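Long-range contacts in angiotensin-converting enzyme (Anopheles gambiae, PDB 6S1Y), which is a zinc metallopeptidase of the angiotensin-converting enzyme family that probably trims dipeptides from the C termini of peptide substrates: residues Leu35-Tyr40 with Ser329-Phe334; Ala192-Glu197 with Tyr441-Phe446; Ala254-Asn259 with Leu429-Phe434. All coordinates share one frame; numbering follows the deposited sequence.

How the contacts relate
From the N terminus, Leu35-Tyr40 on helix 12-42 comes first, then Ala192-Glu197 on helix 190-196 and Ala254-Asn259 in a loop. Ser329-Phe334 then closes contact 1, so its loop crosses both others, whose second segments come later. Leu429-Phe434 closes contact 3 and Tyr441-Phe446 closes contact 2, nesting 254-259/429-434 inside 192-197/441-446. Contacts 2 and 3 share helix 431-447 and approach to about 8 Å between nearest atoms, without touching. Contact 1 ties the N-terminal helix to the strand beside the active site, contact 2 joins two helices, and contact 3 fixes a loop of the ligand pocket to the N-terminal part of helix 431-447.

Contact 1: Leu35-Tyr40 with Ser329-Phe334; sequences LAAWEY and SAWDFF
Leu35 lies opposite Phe333, their CA atoms 6.8 Å apart, and Trp38 opposite Trp331, bringing helix 12-42 against strand 329-332 and the residue after it. No hydrogen bond crosses; an aromatic cluster carries the contact. Trp38 CG stands anti to the backbone N (chi1 169°), which sends the benzo edge of the indole across to the face of Trp331. The pair is T-shaped, with planes at 86° and Trp38 CZ3 3.6 Å from Trp331 CD1. Phe333 makes an offset edge-to-face pair with the pyrrole ring of Trp38, its CZ 3.4 Å above the indole plane and near the rim. The strand lies between the N-terminal helix and the zinc-binding helix 349-368, where Ala330 touches Glu358 and His361, while Ser329 reaches the bound ligand. Trp331 NE1 donates to Ser329 OG at 2.9 Å, close to the indole plane, a bond that helps fix the rotation of the ring. A small residue suits position 37: Ala37 CB meets the Trp331 edge at CZ3, 3.8 Å away, letting the helix backbone come close. Arg340 of the paired strand 339-342 makes cation-pi contacts with both Phe333 and Trp38.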
loop_
_atom_site.group_PDB
_atom_site.type_symbol
_atom_site.label_atom_id
_atom_site.label_comp_id
_atom_site.label_asym_id
_atom_site.label_seq_id
_atom_site.Cartn_x
_atom_site.Cartn_y
_atom_site.Cartn_z
ATOM N N LEU A 35 -17.372 -2.312 12.973
ATOM C CA LEU A 35 -17.032 -2.324 14.386
ATOM C C LEU A 35 -16.601 -3.714 14.837
ATOM O O LEU A 35 -15.600 -3.863 15.553
ATOM C CB LEU A 35 -18.229 -1.834 15.195
ATOM C CG LEU A 35 -17.937 -1.055 16.472
ATOM C CD1 LEU A 35 -19.266 -0.523 17.016
ATOM C CD2 LEU A 35 -17.218 -1.916 17.490
ATOM N N ALA A 36 -17.337 -4.745 14.424
ATOM C CA ALA A 36 -16.969 -6.100 14.803
ATOM C C ALA A 36 -15.636 -6.500 14.186
ATOM O O ALA A 36 -14.853 -7.223 14.818
ATOM C CB ALA A 36 -18.080 -7.070 14.397
ATOM N N ALA A 37 -15.351 -6.029 12.964
ATOM C CA ALA A 37 -14.065 -6.324 12.334
ATOM C C ALA A 37 -12.920 -5.658 13.088
ATOM O O ALA A 37 -11.856 -6.258 13.277
ATOM C CB ALA A 37 -14.091 -5.878 10.871
ATOM N N TRP A 38 -13.129 -4.434 13.558
ATOM C CA TRP A 38 -12.117 -3.782 14.382
ATOM C C TRP A 38 -11.798 -4.594 15.631
ATOM O O TRP A 38 -10.626 -4.742 16.006
ATOM C CB TRP A 38 -12.590 -2.388 14.763
ATOM C CG TRP A 38 -11.760 -1.740 15.796
ATOM C CD1 TRP A 38 -11.945 -1.798 17.151
ATOM C CD2 TRP A 38 -10.610 -0.909 15.581
ATOM N NE1 TRP A 38 -10.980 -1.052 17.787
ATOM C CE2 TRP A 38 -10.151 -0.495 16.851
ATOM C CE3 TRP A 38 -9.931 -0.466 14.438
ATOM C CZ2 TRP A 38 -9.034 0.331 17.014
ATOM C CZ3 TRP A 38 -8.818 0.367 14.601
ATOM C CH2 TRP A 38 -8.381 0.746 15.879
ATOM N N GLU A 39 -12.824 -5.108 16.310
ATOM C CA GLU A 39 -12.583 -5.829 17.554
ATOM C C GLU A 39 -11.751 -7.082 17.300
ATOM O O GLU A 39 -10.822 -7.395 18.055
ATOM C CB GLU A 39 -13.912 -6.180 18.219
ATOM C CG GLU A 39 -14.583 -4.989 18.905
ATOM C CD GLU A 39 -13.747 -4.440 20.054
ATOM O OE1 GLU A 39 -13.542 -3.205 20.120
ATOM O OE2 GLU A 39 -13.276 -5.254 20.880
ATOM N N TYR A 40 -12.056 -7.807 16.230
ATOM C CA TYR A 40 -11.217 -8.930 15.862
ATOM C C TYR A 40 -9.819 -8.450 15.490
ATOM O O TYR A 40 -8.812 -8.964 16.004
ATOM C CB TYR A 40 -11.882 -9.702 14.724
ATOM C CG TYR A 40 -11.115 -10.914 14.297
ATOM C CD1 TYR A 40 -10.910 -11.972 15.177
ATOM C CD2 TYR A 40 -10.588 -11.010 13.012
ATOM C CE1 TYR A 40 -10.197 -13.085 14.791
ATOM C CE2 TYR A 40 -9.888 -12.125 12.617
ATOM C CZ TYR A 40 -9.697 -13.161 13.510
ATOM O OH TYR A 40 -8.987 -14.270 13.124
ATOM N N SER A 329 -3.130 -0.032 9.774
ATOM C CA SER A 329 -4.362 0.208 9.033
ATOM C C SER A 329 -5.084 1.438 9.550
ATOM O O SER A 329 -4.825 1.922 10.646
ATOM C CB SER A 329 -5.296 -1.007 9.100
ATOM O OG SER A 329 -5.452 -1.431 10.425
ATOM N N ALA A 330 -6.005 1.932 8.740
ATOM C CA ALA A 330 -6.776 3.123 9.047
ATOM C C ALA A 330 -8.246 2.854 8.759
ATOM O O ALA A 330 -8.597 2.431 7.650
ATOM C CB ALA A 330 -6.261 4.317 8.238
ATOM N N TRP A 331 -9.107 3.142 9.753
ATOM C CA TRP A 331 -10.475 2.643 9.788
ATOM C C TRP A 331 -11.499 3.765 9.806
ATOM O O TRP A 331 -11.371 4.729 10.554
ATOM C CB TRP A 331 -10.698 1.764 11.017
ATOM C CG TRP A 331 -9.951 0.474 10.967
ATOM C CD1 TRP A 331 -8.599 0.305 11.042
ATOM C CD2 TRP A 331 -10.517 -0.833 10.840
ATOM N NE1 TRP A 331 -8.289 -1.034 10.967
ATOM C CE2 TRP A 331 -9.449 -1.751 10.829
ATOM C CE3 TRP A 331 -11.823 -1.316 10.721
ATOM C CZ2 TRP A 331 -9.644 -3.127 10.713
ATOM C CZ3 TRP A 331 -12.019 -2.689 10.598
ATOM C CH2 TRP A 331 -10.937 -3.577 10.600
ATOM N N ASP A 332 -12.534 3.603 8.987
ATOM C CA ASP A 332 -13.674 4.506 8.898
ATOM C C ASP A 332 -14.897 3.778 9.444
ATOM O O ASP A 332 -15.285 2.720 8.920
ATOM C CB ASP A 332 -13.909 4.926 7.446
ATOM C CG ASP A 332 -15.015 5.977 7.310
ATOM O OD1 ASP A 332 -15.558 6.413 8.359
ATOM O OD2 ASP A 332 -15.331 6.371 6.153
ATOM N N PHE A 333 -15.503 4.329 10.493
ATOM C CA PHE A 333 -16.648 3.674 11.124
ATOM C C PHE A 333 -17.973 4.263 10.676
ATOM O O PHE A 333 -19.008 3.954 11.267
ATOM C CB PHE A 333 -16.518 3.718 12.644
ATOM C CG PHE A 333 -15.407 2.851 13.162
ATOM C CD1 PHE A 333 -14.122 3.348 13.297
ATOM C CD2 PHE A 333 -15.641 1.528 13.468
ATOM C CE1 PHE A 333 -13.103 2.551 13.752
ATOM C CE2 PHE A 333 -14.629 0.718 13.912
ATOM C CZ PHE A 333 -13.352 1.226 14.055
ATOM N N PHE A 334 -17.962 5.092 9.631
ATOM C CA PHE A 334 -19.188 5.476 8.935
ATOM C C PHE A 334 -20.195 6.100 9.899
ATOM O O PHE A 334 -21.398 5.863 9.816
ATOM C CB PHE A 334 -19.793 4.275 8.198
ATOM C CG PHE A 334 -18.881 3.694 7.152
ATOM C CD1 PHE A 334 -18.877 4.194 5.864
ATOM C CD2 PHE A 334 -18.005 2.666 7.464
ATOM C CE1 PHE A 334 -18.025 3.673 4.901
ATOM C CE2 PHE A 334 -17.155 2.150 6.507
ATOM C CZ PHE A 334 -17.171 2.654 5.225
#

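Contact 2: Ala192-Glu197 with Tyr441-Phe446; sequences AVWLNE and YRWGVF
Trp194 and Leu195 of the short helix 190-196 pack against Arg442, Trp443 and Phe446 of helix 431-447 in a helix-helix interface of this largely helical peptidase. The local axes approach to 10.9 Å and run at 135° to one another, a wide spacing that large side chains are suited to bridge. Trp194 does most of this work. With CG anti to the carbonyl carbon (chi1 -79°), its indole is carried toward the other helix, benzo ring leading. The tip, Trp194 CH2, rests 3.4 Å above the centre of the Arg442 guanidinium plane, so the flat cation is met on its face by the end of the indole, the two planes being 68° apart. The guanidinium is held from elsewhere: Arg442 NH2 forms a salt bridge with Asp439 and a hydrogen bond to Val492 O, which probably fixes its orientation. Phe446 approaches the face of the Trp194 benzo ring edge-on, in a T-shaped pair with centroids 5.0 Å apart and Phe446 CE2 3.6 Å from Trp194 CH2. The indoles of Trp194 and Trp443 meet edge to edge, Trp194 CE3 3.9 Å from Trp443 NE1. The branched leucine suits the remaining surface, because one methyl can sit over the flat ring while the other overhangs its rim: Leu195 CD2 is 3.8 Å from Trp443 CZ2, and Leu195 CD1 stands over the benzo ring, 4.2 Å from its centroid.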
loop_
_atom_site.group_PDB
_atom_site.type_symbol
_atom_site.label_atom_id
_atom_site.label_comp_id
_atom_site.label_asym_id
_atom_site.label_seq_id
_atom_site.Cartn_x
_atom_site.Cartn_y
_atom_site.Cartn_z
ATOM N N ALA A 192 -11.497 -9.257 -13.048
ATOM C CA ALA A 192 -12.368 -8.245 -13.633
ATOM C C ALA A 192 -13.034 -7.438 -12.535
ATOM O O ALA A 192 -13.220 -6.230 -12.665
ATOM C CB ALA A 192 -13.425 -8.903 -14.540
ATOM N N VAL A 193 -13.387 -8.092 -11.435
ATOM C CA VAL A 193 -13.986 -7.372 -10.317
ATOM C C VAL A 193 -13.043 -6.287 -9.816
ATOM O O VAL A 193 -13.433 -5.121 -9.668
ATOM C CB VAL A 193 -14.356 -8.344 -9.182
ATOM C CG1 VAL A 193 -14.750 -7.553 -7.918
ATOM C CG2 VAL A 193 -15.470 -9.270 -9.632
ATOM N N TRP A 194 -11.788 -6.664 -9.526
ATOM C CA TRP A 194 -10.813 -5.697 -9.025
ATOM C C TRP A 194 -10.583 -4.593 -10.044
ATOM O O TRP A 194 -10.603 -3.406 -9.710
ATOM C CB TRP A 194 -9.491 -6.393 -8.684
ATOM C CG TRP A 194 -9.463 -7.120 -7.353
ATOM C CD1 TRP A 194 -10.473 -7.202 -6.436
ATOM C CD2 TRP A 194 -8.371 -7.881 -6.813
ATOM N NE1 TRP A 194 -10.069 -7.942 -5.352
ATOM C CE2 TRP A 194 -8.786 -8.375 -5.557
ATOM C CE3 TRP A 194 -7.078 -8.177 -7.260
ATOM C CZ2 TRP A 194 -7.959 -9.155 -4.752
ATOM C CZ3 TRP A 194 -6.258 -8.969 -6.458
ATOM C CH2 TRP A 194 -6.705 -9.451 -5.223
ATOM N N LEU A 195 -10.379 -4.967 -11.307
ATOM C CA LEU A 195 -10.116 -3.947 -12.324
ATOM C C LEU A 195 -11.327 -3.047 -12.543
ATOM O O LEU A 195 -11.174 -1.882 -12.929
ATOM C CB LEU A 195 -9.678 -4.614 -13.630
ATOM C CG LEU A 195 -8.187 -4.980 -13.639
ATOM C CD1 LEU A 195 -7.882 -6.008 -14.738
ATOM C CD2 LEU A 195 -7.314 -3.741 -13.806
ATOM N N ASN A 196 -12.533 -3.554 -12.279
ATOM C CA ASN A 196 -13.722 -2.729 -12.446
ATOM C C ASN A 196 -13.689 -1.473 -11.581
ATOM O O ASN A 196 -14.212 -0.436 -11.992
ATOM C CB ASN A 196 -14.969 -3.551 -12.124
ATOM C CG ASN A 196 -16.215 -2.706 -12.110
ATOM O OD1 ASN A 196 -16.563 -2.091 -13.114
ATOM N ND2 ASN A 196 -16.889 -2.664 -10.968
ATOM N N GLU A 197 -13.072 -1.539 -10.394
ATOM C CA GLU A 197 -12.982 -0.385 -9.505
ATOM C C GLU A 197 -12.285 0.816 -10.133
ATOM O O GLU A 197 -12.395 1.916 -9.598
ATOM C CB GLU A 197 -12.246 -0.770 -8.217
ATOM C CG GLU A 197 -12.999 -1.785 -7.361
ATOM C CD GLU A 197 -14.345 -1.239 -6.878
ATOM O OE1 GLU A 197 -14.351 -0.244 -6.123
ATOM O OE2 GLU A 197 -15.393 -1.790 -7.273
ATOM N N TYR A 441 0.097 -11.456 -10.808
ATOM C CA TYR A 441 0.043 -12.843 -10.366
ATOM C C TYR A 441 -1.368 -13.229 -9.944
ATOM O O TYR A 441 -1.886 -14.277 -10.356
ATOM C CB TYR A 441 1.016 -13.077 -9.217
ATOM C CG TYR A 441 0.935 -14.460 -8.640
ATOM C CD1 TYR A 441 1.538 -15.526 -9.274
ATOM C CD2 TYR A 441 0.251 -14.709 -7.457
ATOM C CE1 TYR A 441 1.467 -16.795 -8.754
ATOM C CE2 TYR A 441 0.185 -15.982 -6.926
ATOM C CZ TYR A 441 0.798 -17.018 -7.579
ATOM O OH TYR A 441 0.741 -18.284 -7.048
ATOM N N ARG A 442 -2.009 -12.406 -9.109
ATOM C CA ARG A 442 -3.317 -12.811 -8.600
ATOM C C ARG A 442 -4.366 -12.787 -9.703
ATOM O O ARG A 442 -5.240 -13.659 -9.744
ATOM C CB ARG A 442 -3.720 -11.937 -7.409
ATOM C CG ARG A 442 -2.924 -12.306 -6.162
ATOM C CD ARG A 442 -3.468 -11.690 -4.855
ATOM N NE ARG A 442 -3.294 -10.241 -4.760
ATOM C CZ ARG A 442 -3.651 -9.499 -3.706
ATOM N NH1 ARG A 442 -4.224 -10.032 -2.620
ATOM N NH2 ARG A 442 -3.434 -8.202 -3.741
ATOM N N TRP A 443 -4.292 -11.827 -10.630
ATOM C CA TRP A 443 -5.188 -11.877 -11.783
ATOM C C TRP A 443 -5.041 -13.204 -12.520
ATOM O O TRP A 443 -6.031 -13.779 -12.989
ATOM C CB TRP A 443 -4.906 -10.742 -12.761
ATOM C CG TRP A 443 -5.102 -9.400 -12.219
ATOM C CD1 TRP A 443 -5.846 -9.057 -11.134
ATOM C CD2 TRP A 443 -4.529 -8.188 -12.717
ATOM N NE1 TRP A 443 -5.779 -7.695 -10.927
ATOM C CE2 TRP A 443 -4.976 -7.139 -11.879
ATOM C CE3 TRP A 443 -3.684 -7.879 -13.797
ATOM C CZ2 TRP A 443 -4.604 -5.812 -12.079
ATOM C CZ3 TRP A 443 -3.304 -6.549 -13.990
ATOM C CH2 TRP A 443 -3.762 -5.538 -13.139
ATOM N N GLY A 444 -3.803 -13.695 -12.638
ATOM C CA GLY A 444 -3.568 -14.930 -13.351
ATOM C C GLY A 444 -4.167 -16.131 -12.654
ATOM O O GLY A 444 -4.699 -17.033 -13.309
ATOM N N VAL A 445 -4.075 -16.176 -11.324
ATOM C CA VAL A 445 -4.740 -17.241 -10.576
ATOM C C VAL A 445 -6.245 -17.136 -10.755
ATOM O O VAL A 445 -6.927 -18.125 -11.046
ATOM C CB VAL A 445 -4.346 -17.183 -9.088
ATOM C CG1 VAL A 445 -5.199 -18.152 -8.253
ATOM C CG2 VAL A 445 -2.860 -17.498 -8.915
ATOM N N PHE A 446 -6.779 -15.922 -10.613
ATOM C CA PHE A 446 -8.220 -15.708 -10.706
ATOM C C PHE A 446 -8.750 -16.104 -12.076
ATOM O O PHE A 446 -9.841 -16.665 -12.185
ATOM C CB PHE A 446 -8.549 -14.239 -10.442
ATOM C CG PHE A 446 -8.328 -13.792 -9.020
ATOM C CD1 PHE A 446 -8.266 -14.695 -7.981
ATOM C CD2 PHE A 446 -8.205 -12.446 -8.730
ATOM C CE1 PHE A 446 -8.085 -14.269 -6.680
ATOM C CE2 PHE A 446 -8.023 -12.010 -7.424
ATOM C CZ PHE A 446 -7.965 -12.916 -6.402
#

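Contact 3: Ala254-Asn259 with Leu429-Phe434; sequences AQTWDN and LVFLPF. With KSN ((2~{S})-2-[[(4~{S})-4-azanyl-5-oxidanyl-5-oxidanylidene-pentanoyl]amino]pentanedioic acid), chain H.
Two of the three rings are met on a face and the third at its edge: Gln255 CB sits over the centre of one face of Phe434, Val430 CG1 covers a face of Trp257, and Gln255 O lies at the edge of Phe431. The first is a close CH-pi contact, Gln255 CB being 3.4 Å from the Phe434 ring centroid. The second is CH-pi too, with Val430 CG1 3.7 Å from the centroid of the Trp257 benzo ring, a compact branched side chain lying flush on a large flat one. At Phe431 the carbonyl meets backbone as well as ring, with Gln255 O 3.3 Å from Phe431 CA in a C-H...O contact. Gln255 of the loop and Phe431 of segment 429-434 both line the ligand pocket. Gln255 CG lies between the backbone N and the carbonyl carbon (chi1 68°) and the chain beyond is extended, carrying the amide past Phe434 to the ligand. There Gln255 NE2 donates to carboxylate oxygen O19 of KSN at 3.0 Å, nearly straight at 162°, while OE1 accepts from Lys485 NZ. Lys485 and Tyr494 also bond the ligand; with Gln255 they are consistent with the site that holds the C-terminal carboxylate of substrates in this family. Phe431 CZ is 3.8 Å from KSN N01. At 2.9 Å and from above the carbonyl plane, Trp257 NE1 donates to Ala254 O, bracing the loop from within.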
loop_
_atom_site.group_PDB
_atom_site.type_symbol
_atom_site.label_atom_id
_atom_site.label_comp_id
_atom_site.label_asym_id
_atom_site.label_seq_id
_atom_site.Cartn_x
_atom_site.Cartn_y
_atom_site.Cartn_z
ATOM N N ALA A 254 11.317 -7.589 -0.219
ATOM C CA ALA A 254 12.121 -6.765 -1.129
ATOM C C ALA A 254 11.272 -5.737 -1.852
ATOM O O ALA A 254 11.584 -5.357 -2.990
ATOM C CB ALA A 254 12.870 -7.632 -2.143
ATOM N N GLN A 255 10.196 -5.275 -1.214
ATOM C CA GLN A 255 9.295 -4.357 -1.900
ATOM C C GLN A 255 9.813 -2.926 -1.891
ATOM O O GLN A 255 9.512 -2.155 -2.799
ATOM C CB GLN A 255 7.904 -4.420 -1.270
ATOM C CG GLN A 255 7.791 -3.869 0.137
ATOM C CD GLN A 255 6.406 -4.137 0.716
ATOM O OE1 GLN A 255 5.996 -5.300 0.833
ATOM N NE2 GLN A 255 5.650 -3.079 0.996
ATOM N N THR A 256 10.555 -2.545 -0.859
ATOM C CA THR A 256 11.236 -1.264 -0.790
ATOM C C THR A 256 12.604 -1.544 -0.188
ATOM O O THR A 256 12.730 -2.419 0.680
ATOM C CB THR A 256 10.479 -0.240 0.061
ATOM O OG1 THR A 256 10.202 -0.811 1.339
ATOM C CG2 THR A 256 9.145 0.125 -0.587
ATOM N N TRP A 257 13.621 -0.826 -0.645
ATOM C CA TRP A 257 14.980 -1.085 -0.206
ATOM C C TRP A 257 15.551 0.066 0.613
ATOM O O TRP A 257 16.770 0.184 0.735
ATOM C CB TRP A 257 15.880 -1.375 -1.415
ATOM C CG TRP A 257 15.333 -2.377 -2.400
ATOM C CD1 TRP A 257 14.348 -3.299 -2.188
ATOM C CD2 TRP A 257 15.751 -2.549 -3.760
ATOM N NE1 TRP A 257 14.125 -4.024 -3.341
ATOM C CE2 TRP A 257 14.973 -3.577 -4.315
ATOM C CE3 TRP A 257 16.704 -1.911 -4.572
ATOM C CZ2 TRP A 257 15.125 -3.992 -5.645
ATOM C CZ3 TRP A 257 16.839 -2.319 -5.895
ATOM C CH2 TRP A 257 16.062 -3.350 -6.409
ATOM N N ASP A 258 14.686 0.907 1.189
ATOM C CA ASP A 258 15.114 2.044 1.986
ATOM C C ASP A 258 16.081 1.658 3.093
ATOM O O ASP A 258 16.989 2.428 3.410
ATOM C CB ASP A 258 13.883 2.754 2.575
ATOM C CG ASP A 258 12.967 1.808 3.365
ATOM O OD1 ASP A 258 12.496 0.786 2.797
ATOM O OD2 ASP A 258 12.707 2.094 4.554
ATOM N N ASN A 259 15.927 0.464 3.678
ATOM C CA ASN A 259 16.777 0.068 4.803
ATOM C C ASN A 259 18.218 -0.239 4.414
ATOM O O ASN A 259 19.077 -0.300 5.300
ATOM C CB ASN A 259 16.196 -1.157 5.521
ATOM C CG ASN A 259 14.973 -0.823 6.342
ATOM O OD1 ASN A 259 14.941 0.199 7.031
ATOM N ND2 ASN A 259 13.944 -1.668 6.256
ATOM N N LEU A 429 10.937 4.087 -6.057
ATOM C CA LEU A 429 10.867 3.644 -7.442
ATOM C C LEU A 429 10.809 2.125 -7.529
ATOM O O LEU A 429 10.059 1.583 -8.342
ATOM C CB LEU A 429 12.041 4.189 -8.244
ATOM C CG LEU A 429 11.957 3.773 -9.706
ATOM C CD1 LEU A 429 10.815 4.492 -10.398
ATOM C CD2 LEU A 429 13.252 4.062 -10.401
ATOM N N VAL A 430 11.586 1.413 -6.698
ATOM C CA VAL A 430 11.642 -0.038 -6.805
ATOM C C VAL A 430 10.316 -0.709 -6.460
ATOM O O VAL A 430 10.120 -1.900 -6.760
ATOM C CB VAL A 430 12.751 -0.618 -5.903
ATOM C CG1 VAL A 430 14.092 0.029 -6.216
ATOM C CG2 VAL A 430 12.405 -0.440 -4.463
ATOM N N PHE A 431 9.404 0.009 -5.817
ATOM C CA PHE A 431 8.146 -0.592 -5.358
ATOM C C PHE A 431 7.177 -0.831 -6.516
ATOM O O PHE A 431 6.369 -1.768 -6.472
ATOM C CB PHE A 431 7.555 0.319 -4.268
ATOM C CG PHE A 431 6.187 -0.077 -3.811
ATOM C CD1 PHE A 431 6.017 -1.059 -2.861
ATOM C CD2 PHE A 431 5.077 0.572 -4.300
ATOM C CE1 PHE A 431 4.765 -1.425 -2.446
ATOM C CE2 PHE A 431 3.811 0.199 -3.896
ATOM C CZ PHE A 431 3.665 -0.800 -2.971
ATOM N N LEU A 432 7.250 -0.039 -7.565
ATOM C CA LEU A 432 6.281 -0.181 -8.654
ATOM C C LEU A 432 6.329 -1.542 -9.324
ATOM O O LEU A 432 5.272 -2.191 -9.427
ATOM C CB LEU A 432 6.483 0.956 -9.663
ATOM C CG LEU A 432 5.975 2.272 -9.062
ATOM C CD1 LEU A 432 6.889 3.397 -9.348
ATOM C CD2 LEU A 432 4.594 2.593 -9.597
ATOM N N PRO A 433 7.480 -2.050 -9.764
ATOM C CA PRO A 433 7.495 -3.427 -10.276
ATOM C C PRO A 433 6.993 -4.436 -9.267
ATOM O O PRO A 433 6.310 -5.396 -9.644
ATOM C CB PRO A 433 8.974 -3.658 -10.632
ATOM C CG PRO A 433 9.557 -2.231 -10.778
ATOM C CD PRO A 433 8.802 -1.408 -9.806
ATOM N N PHE A 434 7.320 -4.271 -7.991
ATOM C CA PHE A 434 6.794 -5.181 -6.987
ATOM C C PHE A 434 5.273 -5.151 -6.974
ATOM O O PHE A 434 4.625 -6.195 -7.046
ATOM C CB PHE A 434 7.327 -4.814 -5.606
ATOM C CG PHE A 434 6.710 -5.615 -4.494
ATOM C CD1 PHE A 434 7.227 -6.859 -4.149
ATOM C CD2 PHE A 434 5.632 -5.127 -3.795
ATOM C CE1 PHE A 434 6.678 -7.587 -3.121
ATOM C CE2 PHE A 434 5.072 -5.852 -2.770
ATOM C CZ PHE A 434 5.595 -7.084 -2.430
HETATM C C10 KSN H . -5.975 -2.746 4.999
HETATM C C13 KSN H . -2.770 0.485 4.053
HETATM C C17 KSN H . 2.844 -2.368 2.283
HETATM C C02 KSN H . 2.490 -0.885 2.120
HETATM C C03 KSN H . 1.092 -0.474 2.604
HETATM C C04 KSN H . 0.408 -1.392 3.604
HETATM C C05 KSN H . 0.055 -0.744 4.968
HETATM C C07 KSN H . -2.498 -0.931 4.619
HETATM C C08 KSN H . -3.692 -1.539 5.342
HETATM C C09 KSN H . -4.869 -1.856 4.400
HETATM N N01 KSN H . 2.604 -0.486 0.713
HETATM N N06 KSN H . -1.328 -0.595 5.442
HETATM O O11 KSN H . -5.726 -3.449 6.028
HETATM O O12 KSN H . -7.139 -2.801 4.471
HETATM O O14 KSN H . -2.604 1.475 4.819
HETATM O O15 KSN H . -3.103 0.674 2.868
HETATM O O16 KSN H . 0.941 -0.414 5.699
HETATM O O18 KSN H . 3.337 -2.735 3.384
HETATM O O19 KSN H . 2.684 -3.241 1.390
#